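Local coordinates for cellulose-binding protein (Saccharophagus degradans, PDB 2X32) that binds a long-chain polyisoprenoid diphosphate inside its YceI-like domain, probably for transport, and is implicated in plant cell wall breakdown, at residues T107-H111 with G112-V116. Residues are numbered along the deposited sequence; the frame is centred on the assembly and turned at random. Where two conformers were deposited one is given.
Sequences TLDLH and GVPGV. With OTP ((2E,6E,10E,14E,18E,22E,26E)-3,7,11,15,19,23,27,31-octamethyldotriaconta-2,6,10,14,18,22,26,30-octaenyl trihydrogen diphosphate), chain C.
A single backbone bond closes the turn between Leu-110 and Val-113: Val-113 N donates to Leu-110 O at 3.1 Å from above the carbonyl plane, while Leu-110 N is buried with no partner. This type I' turn puts His-111 and Gly-112 at its centre with positive phi, which glycine takes easily and histidine less so. Val-113 CG2, set beside its backbone N (chi1 -170°), lies 3.6 Å from His-111 O.

A water donates to Asp-109 OD1 at 2.8 Å and accepts from Gly-112 N; through it the carboxylate reaches that turn amide and gives it an acceptor. Asp-109 CG stands anti to the backbone N (chi1 172°), alongside the ring of Pro-114, with OD1 3.9 Å from Pro-114 CG.

Beyond the turn, Leu-108 and Gly-115 form an antiparallel hydrogen-bonded pair. Leu-108 N reaches Gly-115 O at 2.8 Å, and Gly-115 N returns a bond to Leu-108 O, which also receives a CA-H...O contact from Pro-114. Proline's missing N-H costs this hairpin no bond, since those across it use the amides of Leu-108, Val-113 and Gly-115. One residue further from the turn, Thr-107 and Val-116 make a non-hydrogen-bonded pair; beta-branched, they suit extended backbone and share the face away from the lipid. Gly-115 brings no side chain to the leucine face.

There Leu-108 and Leu-110 turn branched, apolar ends to the octaprenyl hydrocarbon: Leu-108 CD2 comes within 4.0 Å of OTP C20, and Leu-110 CD1 within 3.9 Å of OTP C23.

The hairpin joins strands 99-109 and 115-125. Tyr-146 touches both leucines, the His-111 ring meets that of Tyr-77, and strand 79-85 flanks strand 99-109, bonding to the backbones of Thr-107 and Asp-109.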
ATOM      1  N   THR A 107       7.648  -7.279  -3.499  1.00  4.95           N
ATOM      2  CA  THR A 107       7.210  -8.236  -2.504  0.50  4.20           C
ATOM      3  C   THR A 107       6.391  -7.527  -1.440  1.00  5.19           C
ATOM      4  O   THR A 107       6.812  -6.504  -0.915  1.00  7.98           O
ATOM      5  CB  THR A 107       8.419  -8.953  -1.906  0.50  5.18           C
ATOM      6  OG1 THR A 107       9.117  -9.606  -2.967  0.50  5.61           O
ATOM      7  CG2 THR A 107       7.991 -10.029  -0.898  0.50  4.34           C
ATOM      8  N   LEU A 108       5.211  -8.050  -1.193  1.00  4.74           N
ATOM      9  CA  LEU A 108       4.301  -7.552  -0.147  1.00  4.47           C
ATOM     10  C   LEU A 108       4.233  -8.593   0.954  1.00  5.37           C
ATOM     11  O   LEU A 108       3.748  -9.716   0.733  1.00  5.34           O
ATOM     12  CB  LEU A 108       2.906  -7.243  -0.680  1.00  4.00           C
ATOM     13  CG  LEU A 108       1.849  -6.954   0.390  1.00  4.89           C
ATOM     14  CD1 LEU A 108       2.163  -5.668   1.202  1.00  6.54           C
ATOM     15  CD2 LEU A 108       0.459  -6.803  -0.340  1.00  6.10           C
ATOM     16  N   ASP A 109       4.670  -8.222   2.153  1.00  4.31           N
ATOM     17  CA  ASP A 109       4.577  -9.030   3.359  1.00  5.27           C
ATOM     18  C   ASP A 109       3.383  -8.524   4.151  1.00  4.24           C
ATOM     19  O   ASP A 109       3.470  -7.456   4.803  1.00  5.28           O
ATOM     20  CB  ASP A 109       5.882  -8.927   4.165  1.00  6.72           C
ATOM     21  CG  ASP A 109       5.798  -9.571   5.520  1.00 10.04           C
ATOM     22  OD1 ASP A 109       4.992 -10.489   5.673  1.00  9.53           O
ATOM     23  OD2 ASP A 109       6.501  -9.096   6.458  1.00 15.43           O
ATOM     24  N   LEU A 110       2.246  -9.221   4.003  1.00  4.93           N
ATOM     25  CA  LEU A 110       0.989  -8.865   4.619  1.00  4.18           C
ATOM     26  C   LEU A 110       0.371 -10.079   5.249  1.00  4.60           C
ATOM     27  O   LEU A 110       0.235 -11.123   4.582  1.00  5.09           O
ATOM     28  CB  LEU A 110       0.031  -8.336   3.564  1.00  4.26           C
ATOM     29  CG  LEU A 110      -1.421  -8.071   3.936  1.00  3.21           C
ATOM     30  CD1 LEU A 110      -1.474  -6.994   5.096  1.00  4.70           C
ATOM     31  CD2 LEU A 110      -2.228  -7.597   2.718  1.00  3.77           C
ATOM     32  N   HIS A 111      -0.039  -9.920   6.503  1.00  5.65           N
ATOM     33  CA  HIS A 111      -0.752 -10.948   7.219  1.00  4.97           C
ATOM     34  C   HIS A 111      -0.045 -12.302   7.186  1.00  6.03           C
ATOM     35  O   HIS A 111      -0.686 -13.370   7.084  1.00  6.50           O
ATOM     36  CB  HIS A 111      -2.186 -11.014   6.713  1.00  5.26           C
ATOM     37  CG  HIS A 111      -3.119 -11.824   7.551  1.00  5.15           C
ATOM     38  ND1 HIS A 111      -3.428 -11.566   8.875  1.00  8.81           N
ATOM     39  CD2 HIS A 111      -3.807 -12.938   7.217  1.00  3.24           C
ATOM     40  CE1 HIS A 111      -4.279 -12.507   9.306  1.00  2.16           C
ATOM     41  NE2 HIS A 111      -4.512 -13.334   8.314  1.00  9.67           N
ATOM     42  N   GLY A 112       1.283 -12.238   7.295  1.00  6.47           N
ATOM     43  CA  GLY A 112       2.145 -13.415   7.325  1.00  8.18           C
ATOM     44  C   GLY A 112       2.284 -14.216   6.075  1.00  8.48           C
ATOM     45  O   GLY A 112       2.769 -15.379   6.166  1.00  9.82           O
ATOM     46  N   VAL A 113       1.886 -13.671   4.925  1.00  8.25           N
ATOM     47  CA  VAL A 113       1.974 -14.399   3.659  1.00  8.68           C
ATOM     48  C   VAL A 113       2.672 -13.552   2.585  1.00  9.86           C
ATOM     49  O   VAL A 113       1.968 -12.927   1.752  1.00 11.69           O
ATOM     50  CB  VAL A 113       0.593 -14.791   3.123  1.00  8.80           C
ATOM     51  CG1 VAL A 113       0.730 -15.760   1.948  1.00  8.39           C
ATOM     52  CG2 VAL A 113      -0.248 -15.474   4.185  1.00 10.08           C
ATOM     53  N   PRO A 114       4.001 -13.576   2.524  1.00  8.65           N
ATOM     54  CA  PRO A 114       4.696 -12.805   1.475  1.00  8.39           C
ATOM     55  C   PRO A 114       4.275 -13.222   0.069  1.00  8.36           C
ATOM     56  O   PRO A 114       4.162 -14.410  -0.216  1.00  9.69           O
ATOM     57  CB  PRO A 114       6.179 -13.147   1.725  1.00  9.91           C
ATOM     58  CG  PRO A 114       6.218 -13.335   3.230  1.00 10.98           C
ATOM     59  CD  PRO A 114       4.968 -14.168   3.471  1.00  9.79           C
ATOM     60  N   GLY A 115       4.075 -12.248  -0.793  1.00  7.23           N
ATOM     61  CA  GLY A 115       3.687 -12.483  -2.159  1.00  8.42           C
ATOM     62  C   GLY A 115       4.287 -11.467  -3.063  1.00  8.18           C
ATOM     63  O   GLY A 115       4.727 -10.429  -2.622  1.00  9.69           O
ATOM     64  N   VAL A 116       4.340 -11.761  -4.342  1.00  7.79           N
ATOM     65  CA  VAL A 116       4.891 -10.819  -5.304  1.00  8.75           C
ATOM     66  C   VAL A 116       3.761 -10.129  -6.037  1.00  9.86           C
ATOM     67  O   VAL A 116       2.791 -10.789  -6.477  1.00 11.85           O
ATOM     68  CB  VAL A 116       5.788 -11.497  -6.305  1.00  8.66           C
ATOM     69  CG1 VAL A 116       6.252 -10.507  -7.359  1.00  8.96           C
ATOM     70  CG2 VAL A 116       6.983 -12.086  -5.622  1.00  9.85           C
TER
HETATM   71  O7  OTP C1174     -22.997  -2.348   6.461  0.50 32.14           O
HETATM   72  P2  OTP C1174     -22.623  -2.146   7.906  0.50 29.91           P
HETATM   73  O5  OTP C1174     -23.508  -2.929   8.859  0.50 31.96           O
HETATM   74  O6  OTP C1174     -22.399  -0.710   8.298  0.50 29.44           O
HETATM   75  O4  OTP C1174     -21.168  -2.913   8.035  1.00 32.65           O
HETATM   76  P1  OTP C1174     -19.724  -2.228   8.278  1.00 31.70           P
HETATM   77  O2  OTP C1174     -19.307  -1.694   6.921  1.00 33.32           O
HETATM   78  O3  OTP C1174     -19.608  -1.418   9.552  1.00 37.61           O
HETATM   79  O1  OTP C1174     -18.651  -3.426   8.457  1.00 30.72           O
HETATM   80  C40 OTP C1174     -18.347  -4.220   7.292  1.00 23.59           C
HETATM   81  C39 OTP C1174     -16.858  -4.110   6.938  1.00 20.06           C
HETATM   82  C37 OTP C1174     -16.418  -3.892   5.714  1.00 16.74           C
HETATM   83  C38 OTP C1174     -17.264  -3.664   4.455  1.00 17.55           C
HETATM   84  C36 OTP C1174     -14.914  -3.854   5.460  1.00 17.38           C
HETATM   85  C35 OTP C1174     -14.370  -5.054   4.729  1.00 18.06           C
HETATM   86  C34 OTP C1174     -12.868  -4.882   4.428  1.00 17.41           C
HETATM   87  C32 OTP C1174     -12.235  -5.333   3.339  1.00 13.20           C
HETATM   88  C33 OTP C1174     -12.956  -5.986   2.209  1.00 14.32           C
HETATM   89  C31 OTP C1174     -10.744  -4.991   3.199  1.00 13.34           C
HETATM   90  C30 OTP C1174      -9.771  -6.127   3.011  1.00 13.68           C
HETATM   91  C29 OTP C1174      -8.349  -5.628   2.779  1.00 11.86           C
HETATM   92  C27 OTP C1174      -7.474  -6.206   1.962  1.00 10.61           C
HETATM   93  C28 OTP C1174      -7.708  -7.518   1.219  1.00 13.01           C
HETATM   94  C26 OTP C1174      -6.139  -5.559   1.663  1.00 10.32           C
HETATM   95  C25 OTP C1174      -5.888  -4.197   2.274  1.00  8.88           C
HETATM   96  C24 OTP C1174      -4.742  -3.406   1.619  1.00  9.27           C
HETATM   97  C22 OTP C1174      -3.504  -3.279   2.092  1.00  8.65           C
HETATM   98  C23 OTP C1174      -3.019  -3.766   3.434  1.00 10.54           C
HETATM   99  C21 OTP C1174      -2.510  -2.526   1.257  1.00  8.95           C
HETATM  100  C20 OTP C1174      -1.405  -3.431   0.651  1.00 12.14           C
HETATM  101  C19 OTP C1174      -0.354  -2.666  -0.155  1.00  9.21           C
HETATM  102  C17 OTP C1174      -0.255  -2.623  -1.483  1.00  8.99           C
HETATM  103  C18 OTP C1174      -1.029  -3.448  -2.451  1.00 11.92           C
HETATM  104  C16 OTP C1174       0.740  -1.654  -2.103  1.00  8.54           C
HETATM  105  C15 OTP C1174       1.781  -2.342  -2.938  1.00  7.86           C
HETATM  106  C14 OTP C1174       2.942  -1.428  -3.242  1.00  8.57           C
HETATM  107  C12 OTP C1174       3.647  -1.427  -4.400  1.00  8.65           C
HETATM  108  C13 OTP C1174       3.283  -2.336  -5.572  1.00 13.39           C
HETATM  109  C11 OTP C1174       4.820  -0.528  -4.622  1.00  7.24           C
HETATM  110  C10 OTP C1174       5.095   0.512  -3.612  1.00  8.19           C
HETATM  111  C9  OTP C1174       6.130   1.572  -3.995  1.00  8.40           C
HETATM  112  C7  OTP C1174       7.394   1.660  -3.549  1.00  7.54           C
HETATM  113  C8  OTP C1174       8.020   0.799  -2.470  1.00  7.25           C
HETATM  114  C6  OTP C1174       8.271   2.743  -4.131  1.00  6.38           C
HETATM  115  C5  OTP C1174       9.180   2.271  -5.249  1.00  8.10           C
HETATM  116  C4  OTP C1174      10.108   3.344  -5.739  1.00  9.13           C
HETATM  117  C2  OTP C1174      10.458   3.483  -7.021  1.00  8.20           C
HETATM  118  C3  OTP C1174      10.056   2.649  -8.188  1.00 11.22           C
HETATM  119  C1  OTP C1174      11.418   4.587  -7.365  1.00  8.78           C
HETATM  120  O   HOH W   1       3.151 -10.091   7.777  1.00  8.98           O